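Local coordinates for glutamate receptor 1 (Adineta vaga, PDB 4IO6), which probably works as a ligand-gated ion channel, the part described here being its ligand-binding domain, which binds glutamate and here holds methionine, at residues Asp104-Ile109 with Met179-Ala184; Gly13-Val18 with Thr65-Leu70. All coordinates share one frame; numbering follows the deposited sequence.

Both contacts belong to one clamshell of the periplasmic-binding-protein type, and they address the same bound methionine from the two lobes of the domain. Interaction 2 comes first along the chain, joining the loop that follows strand 9-14, in the parallel sheet, to the start of helix 67-75; interaction 1 follows, pairing strand 103-112 of the antiparallel sheet with strand 176-180 and the first turn of helix 181-190. Their centres lie about 16 Å apart, yet they touch where Thr183 CG2 packs 3.4 Å from Val18 O. The general lesson is that a cleft-binding domain reads its ligand from two separately built walls, here a carboxylate in one and an aromatic ring in the other.

Interaction 1: residues Asp104-Ile109 with Met179-Ala184; sequences DNSMRI and MDIGTA. With MET (methionine), chain C.
Asn105 ND2 donates to Asp180 OD1 at 3.0 Å, a bond between a strand and a binding-site carboxylate. The nitrogen comes from above the carboxylate, 73° out of its plane, while the acceptor lies close to the amide plane; the amide and carboxylate planes are 84° apart. With CG anti to the backbone N (chi1 -175°), Asn105 reaches across to the aspartate.

The tight part is the backbone ladder. Arg108 and Met179 form an antiparallel hydrogen-bonded pair, Arg108 N reaching Met179 O at 2.7 Å and Met179 N returning to Arg108 O at 3.0 Å. Ile181 N, at the helix start, donates to Ser106 O. The more open side lies toward Arg108, whose bent chain lays CG 4.0 Å from Ile181 CG1 with both residues partly exposed.

At the Asn105 end a water donates to Asn105 OD1 and accepts from Gly182 N, and Ser205 OG also bonds to Asn105 ND2. An alanine at Asn105 would probably leave Asp180 OD1 without this donor, Ser205 OG without its amide partner and the water without its acceptor, the carboxylate then held chiefly through OD2. That oxygen receives the ligand amino group, MET N, at 2.7 Å, and Met107 SD lies 3.4 Å from MET CE. One carboxylate oxygen is thus positioned by the protein while the other pairs with the ammonium group expected of an amino-acid ligand.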
loop_
_atom_site.group_PDB
_atom_site.type_symbol
_atom_site.label_atom_id
_atom_site.label_comp_id
_atom_site.label_asym_id
_atom_site.label_seq_id
_atom_site.Cartn_x
_atom_site.Cartn_y
_atom_site.Cartn_z
ATOM N N ASP A 104 2.600 -4.268 -0.875
ATOM C CA ASP A 104 2.412 -3.594 -2.143
ATOM C C ASP A 104 2.429 -4.668 -3.234
ATOM O O ASP A 104 2.835 -5.804 -3.006
ATOM C CB ASP A 104 3.491 -2.543 -2.392
ATOM C CG ASP A 104 4.910 -3.110 -2.352
ATOM O OD1 ASP A 104 5.080 -4.348 -2.321
ATOM O OD2 ASP A 104 5.870 -2.305 -2.354
ATOM N N ASN A 105 1.973 -4.317 -4.427
ATOM C CA ASN A 105 1.936 -5.281 -5.521
ATOM C C ASN A 105 1.912 -4.511 -6.822
ATOM O O ASN A 105 1.622 -3.320 -6.851
ATOM C CB ASN A 105 0.677 -6.149 -5.435
ATOM C CG ASN A 105 0.651 -7.237 -6.472
ATOM O OD1 ASN A 105 1.631 -7.959 -6.647
ATOM N ND2 ASN A 105 -0.451 -7.318 -7.218
ATOM N N SER A 106 2.276 -5.211 -7.883
ATOM C CA SER A 106 2.117 -4.738 -9.270
ATOM C C SER A 106 2.170 -6.015 -10.109
ATOM O O SER A 106 2.475 -7.095 -9.589
ATOM C CB SER A 106 3.217 -3.742 -9.646
ATOM O OG SER A 106 4.510 -4.298 -9.454
ATOM N N MET A 107 1.883 -5.912 -11.407
ATOM C CA MET A 107 1.942 -7.068 -12.301
ATOM C C MET A 107 3.089 -6.979 -13.286
ATOM O O MET A 107 3.585 -5.885 -13.592
ATOM C CB MET A 107 0.614 -7.219 -13.048
ATOM C CG MET A 107 -0.495 -7.685 -12.145
ATOM S SD MET A 107 -1.997 -8.137 -13.084
ATOM C CE MET A 107 -2.823 -6.580 -13.232
ATOM N N ARG A 108 3.509 -8.141 -13.781
ATOM C CA ARG A 108 4.520 -8.252 -14.824
ATOM C C ARG A 108 3.999 -9.132 -15.956
ATOM O O ARG A 108 3.148 -10.004 -15.732
ATOM C CB ARG A 108 5.806 -8.920 -14.305
ATOM C CG ARG A 108 6.534 -8.224 -13.143
ATOM C CD ARG A 108 7.202 -6.918 -13.498
ATOM N NE ARG A 108 8.009 -6.872 -14.728
ATOM C CZ ARG A 108 9.296 -7.192 -14.850
ATOM N NH1 ARG A 108 9.987 -7.665 -13.818
ATOM N NH2 ARG A 108 9.892 -7.059 -16.034
ATOM N N ILE A 109 4.561 -8.933 -17.146
ATOM C CA ILE A 109 4.344 -9.809 -18.284
ATOM C C ILE A 109 5.288 -11.015 -18.198
ATOM O O ILE A 109 6.502 -10.841 -18.026
ATOM C CB ILE A 109 4.580 -9.055 -19.590
ATOM C CG1 ILE A 109 3.640 -7.852 -19.661
ATOM C CG2 ILE A 109 4.375 -9.975 -20.784
ATOM C CD1 ILE A 109 4.021 -6.845 -20.730
ATOM N N MET A 179 1.430 -11.969 -14.356
ATOM C CA MET A 179 1.567 -12.429 -12.989
ATOM C C MET A 179 1.799 -11.243 -12.064
ATOM O O MET A 179 2.342 -10.227 -12.468
ATOM C CB MET A 179 2.767 -13.368 -12.813
ATOM C CG MET A 179 2.567 -14.761 -13.392
ATOM S SD MET A 179 3.889 -15.917 -12.949
ATOM C CE MET A 179 3.535 -16.242 -11.219
ATOM N N ASP A 180 1.451 -11.414 -10.780
ATOM C CA ASP A 180 1.900 -10.490 -9.732
ATOM C C ASP A 180 3.429 -10.565 -9.601
ATOM O O ASP A 180 4.027 -11.618 -9.814
ATOM C CB ASP A 180 1.276 -10.851 -8.384
ATOM C CG ASP A 180 -0.232 -10.666 -8.334
ATOM O OD1 ASP A 180 -0.779 -9.725 -8.977
ATOM O OD2 ASP A 180 -0.892 -11.484 -7.649
ATOM N N ILE A 181 4.054 -9.454 -9.251
ATOM C CA ILE A 181 5.513 -9.363 -9.268
ATOM C C ILE A 181 6.206 -10.334 -8.319
ATOM O O ILE A 181 7.208 -10.939 -8.689
ATOM C CB ILE A 181 5.938 -7.893 -9.027
ATOM C CG1 ILE A 181 7.429 -7.724 -9.234
ATOM C CG2 ILE A 181 5.458 -7.369 -7.680
ATOM C CD1 ILE A 181 7.834 -6.289 -9.470
ATOM N N GLY A 182 5.674 -10.508 -7.120
ATOM C CA GLY A 182 6.348 -11.335 -6.128
ATOM C C GLY A 182 6.442 -12.770 -6.580
ATOM O O GLY A 182 7.528 -13.372 -6.587
ATOM N N THR A 183 5.317 -13.345 -6.957
ATOM C CA THR A 183 5.305 -14.725 -7.448
ATOM C C THR A 183 5.958 -14.845 -8.825
ATOM O O THR A 183 6.581 -15.855 -9.131
ATOM C CB THR A 183 3.898 -15.316 -7.475
ATOM O OG1 THR A 183 3.014 -14.427 -8.173
ATOM C CG2 THR A 183 3.385 -15.512 -6.034
ATOM N N ALA A 184 5.808 -13.837 -9.676
ATOM C CA ALA A 184 6.470 -13.900 -10.972
ATOM C C ALA A 184 7.966 -14.053 -10.823
ATOM O O ALA A 184 8.614 -14.858 -11.513
ATOM C CB ALA A 184 6.162 -12.634 -11.766
HETATM N N MET C . -3.534 -11.225 -6.977
HETATM C CA MET C . -4.422 -11.497 -8.127
HETATM C C MET C . -5.866 -11.443 -7.704
HETATM O O MET C . -6.187 -11.268 -6.493
HETATM C CB MET C . -4.131 -12.845 -8.796
HETATM C CG MET C . -2.990 -12.763 -9.772
HETATM S SD MET C . -3.549 -11.762 -11.221
HETATM C CE MET C . -1.964 -11.324 -11.950
HETATM O OXT MET C . -6.777 -11.583 -8.530
HETATM O O HOH W 1 3.526 -9.348 -5.429
#

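Interaction 2: residues Gly13-Val18 with Thr65-Leu70; sequences GVIESV and TSYTGL. With MET (methionine), chain C.
Ile15 CD1 sits over the centre of the Tyr67 ring, 4.0 Å from its centroid and 9° off the ring normal, a CH-pi contact that illustrates how an isoleucine methyl can back an aromatic face. The opposite face takes the ligand, MET CB lying 3.8 Å above the ring plane toward the rim, and the ligand carboxylate runs alongside, MET OXT 3.4 Å from Tyr67 CB.

Apolar packing continues beneath the ring. A chi1 of -178° swings Ile15 CG1 away from the backbone N, carrying CD1 to the ring and to 3.6 Å from Thr65 O, while the other branch, CG2, touches Tyr67 CE2 at 3.8 Å and Leu70 CD2 at 3.9 Å.

Polar contacts act around this core, and no hydrogen bond joins 13-18 to 65-70. Ser17 CB approaches Tyr67 OH to 3.5 Å, but both hydroxyls bond to the carboxylate of Asp85, and Arg162 also bonds to Tyr67 OH. At the helix start Ser66 is the N-cap, its OG accepting from Gly69 N at 2.9 Å.

Bonds at the hydroxyl and hydrocarbon beneath the ring are likely to limit how Tyr67 can tilt. The cleft therefore meets the ligand with an aromatic face whose position is probably fixed by apolar packing below and by polar bonds at its far end.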
loop_
_atom_site.group_PDB
_atom_site.type_symbol
_atom_site.label_atom_id
_atom_site.label_comp_id
_atom_site.label_asym_id
_atom_site.label_seq_id
_atom_site.Cartn_x
_atom_site.Cartn_y
_atom_site.Cartn_z
ATOM N N GLY A 13 -9.701 -18.879 4.924
ATOM C CA GLY A 13 -9.550 -19.392 3.569
ATOM C C GLY A 13 -8.172 -19.040 3.037
ATOM O O GLY A 13 -7.721 -17.905 3.159
ATOM N N VAL A 14 -7.503 -20.041 2.451
ATOM C CA VAL A 14 -6.231 -19.824 1.777
ATOM C C VAL A 14 -6.314 -20.447 0.387
ATOM O O VAL A 14 -7.196 -21.266 0.114
ATOM C CB VAL A 14 -5.054 -20.395 2.595
ATOM C CG1 VAL A 14 -4.971 -19.643 3.946
ATOM C CG2 VAL A 14 -5.177 -21.924 2.823
ATOM N N ILE A 15 -5.404 -20.037 -0.484
ATOM C CA ILE A 15 -5.453 -20.467 -1.889
ATOM C C ILE A 15 -4.020 -20.791 -2.369
ATOM O O ILE A 15 -3.074 -20.048 -2.109
ATOM C CB ILE A 15 -6.149 -19.378 -2.779
ATOM C CG1 ILE A 15 -6.244 -19.823 -4.241
ATOM C CG2 ILE A 15 -5.434 -18.037 -2.668
ATOM C CD1 ILE A 15 -7.152 -18.914 -5.041
ATOM N N GLU A 16 -3.866 -21.904 -3.069
ATOM C CA GLU A 16 -2.546 -22.358 -3.449
ATOM C C GLU A 16 -1.874 -21.347 -4.352
ATOM O O GLU A 16 -2.420 -20.980 -5.401
ATOM C CB GLU A 16 -2.631 -23.706 -4.179
ATOM C CG GLU A 16 -1.282 -24.253 -4.627
ATOM C CD GLU A 16 -1.364 -25.671 -5.172
ATOM O OE1 GLU A 16 -2.453 -26.289 -5.056
ATOM O OE2 GLU A 16 -0.340 -26.178 -5.710
ATOM N N SER A 17 -0.652 -20.983 -3.974
ATOM C CA SER A 17 0.147 -20.031 -4.729
ATOM C C SER A 17 1.546 -20.028 -4.138
ATOM O O SER A 17 1.775 -19.441 -3.096
ATOM C CB SER A 17 -0.425 -18.633 -4.608
ATOM O OG SER A 17 0.347 -17.762 -5.417
ATOM N N VAL A 18 2.510 -20.676 -4.784
ATOM C CA VAL A 18 3.842 -20.717 -4.198
ATOM C C VAL A 18 4.535 -19.360 -4.324
ATOM O O VAL A 18 4.451 -18.722 -5.368
ATOM C CB VAL A 18 4.742 -21.819 -4.850
ATOM C CG1 VAL A 18 4.091 -23.166 -4.682
ATOM C CG2 VAL A 18 5.001 -21.523 -6.283
ATOM N N THR A 65 -9.979 -23.082 -7.835
ATOM C CA THR A 65 -10.715 -21.926 -7.302
ATOM C C THR A 65 -9.984 -20.680 -7.782
ATOM O O THR A 65 -8.751 -20.643 -7.782
ATOM C CB THR A 65 -10.745 -21.913 -5.745
ATOM O OG1 THR A 65 -11.454 -23.051 -5.258
ATOM C CG2 THR A 65 -11.444 -20.667 -5.218
ATOM N N SER A 66 -10.724 -19.666 -8.226
ATOM C CA SER A 66 -10.113 -18.454 -8.698
ATOM C C SER A 66 -10.054 -17.465 -7.548
ATOM O O SER A 66 -10.644 -17.711 -6.486
ATOM C CB SER A 66 -10.924 -17.844 -9.850
ATOM O OG SER A 66 -12.158 -17.300 -9.389
ATOM N N TYR A 67 -9.356 -16.364 -7.747
ATOM C CA TYR A 67 -9.273 -15.343 -6.703
ATOM C C TYR A 67 -10.648 -14.707 -6.498
ATOM O O TYR A 67 -11.089 -14.492 -5.355
ATOM C CB TYR A 67 -8.175 -14.319 -7.018
ATOM C CG TYR A 67 -6.825 -14.911 -6.720
ATOM C CD1 TYR A 67 -6.221 -15.786 -7.586
ATOM C CD2 TYR A 67 -6.191 -14.656 -5.509
ATOM C CE1 TYR A 67 -4.995 -16.380 -7.282
ATOM C CE2 TYR A 67 -4.983 -15.239 -5.192
ATOM C CZ TYR A 67 -4.380 -16.106 -6.084
ATOM O OH TYR A 67 -3.170 -16.704 -5.752
ATOM N N THR A 68 -11.367 -14.432 -7.585
ATOM C CA THR A 68 -12.733 -13.910 -7.432
ATOM C C THR A 68 -13.594 -14.924 -6.706
ATOM O O THR A 68 -14.447 -14.573 -5.880
ATOM C CB THR A 68 -13.341 -13.652 -8.810
ATOM O OG1 THR A 68 -12.692 -12.507 -9.355
ATOM C CG2 THR A 68 -14.870 -13.430 -8.691
ATOM N N GLY A 69 -13.388 -16.197 -7.025
ATOM C CA GLY A 69 -14.124 -17.277 -6.395
ATOM C C GLY A 69 -13.918 -17.328 -4.881
ATOM O O GLY A 69 -14.863 -17.574 -4.142
ATOM N N LEU A 70 -12.682 -17.115 -4.452
ATOM C CA LEU A 70 -12.350 -17.120 -3.026
ATOM C C LEU A 70 -13.059 -15.984 -2.320
ATOM O O LEU A 70 -13.636 -16.156 -1.225
ATOM C CB LEU A 70 -10.839 -17.005 -2.859
ATOM C CG LEU A 70 -10.334 -16.964 -1.403
ATOM C CD1 LEU A 70 -10.684 -18.236 -0.684
ATOM C CD2 LEU A 70 -8.855 -16.688 -1.403
HETATM N N MET C . -3.534 -11.225 -6.977
HETATM C CA MET C . -4.422 -11.497 -8.127
HETATM C C MET C . -5.866 -11.443 -7.704
HETATM O O MET C . -6.187 -11.268 -6.493
HETATM C CB MET C . -4.131 -12.845 -8.796
HETATM C CG MET C . -2.990 -12.763 -9.772
HETATM S SD MET C . -3.549 -11.762 -11.221
HETATM C CE MET C . -1.964 -11.324 -11.950
HETATM O OXT MET C . -6.777 -11.583 -8.530
#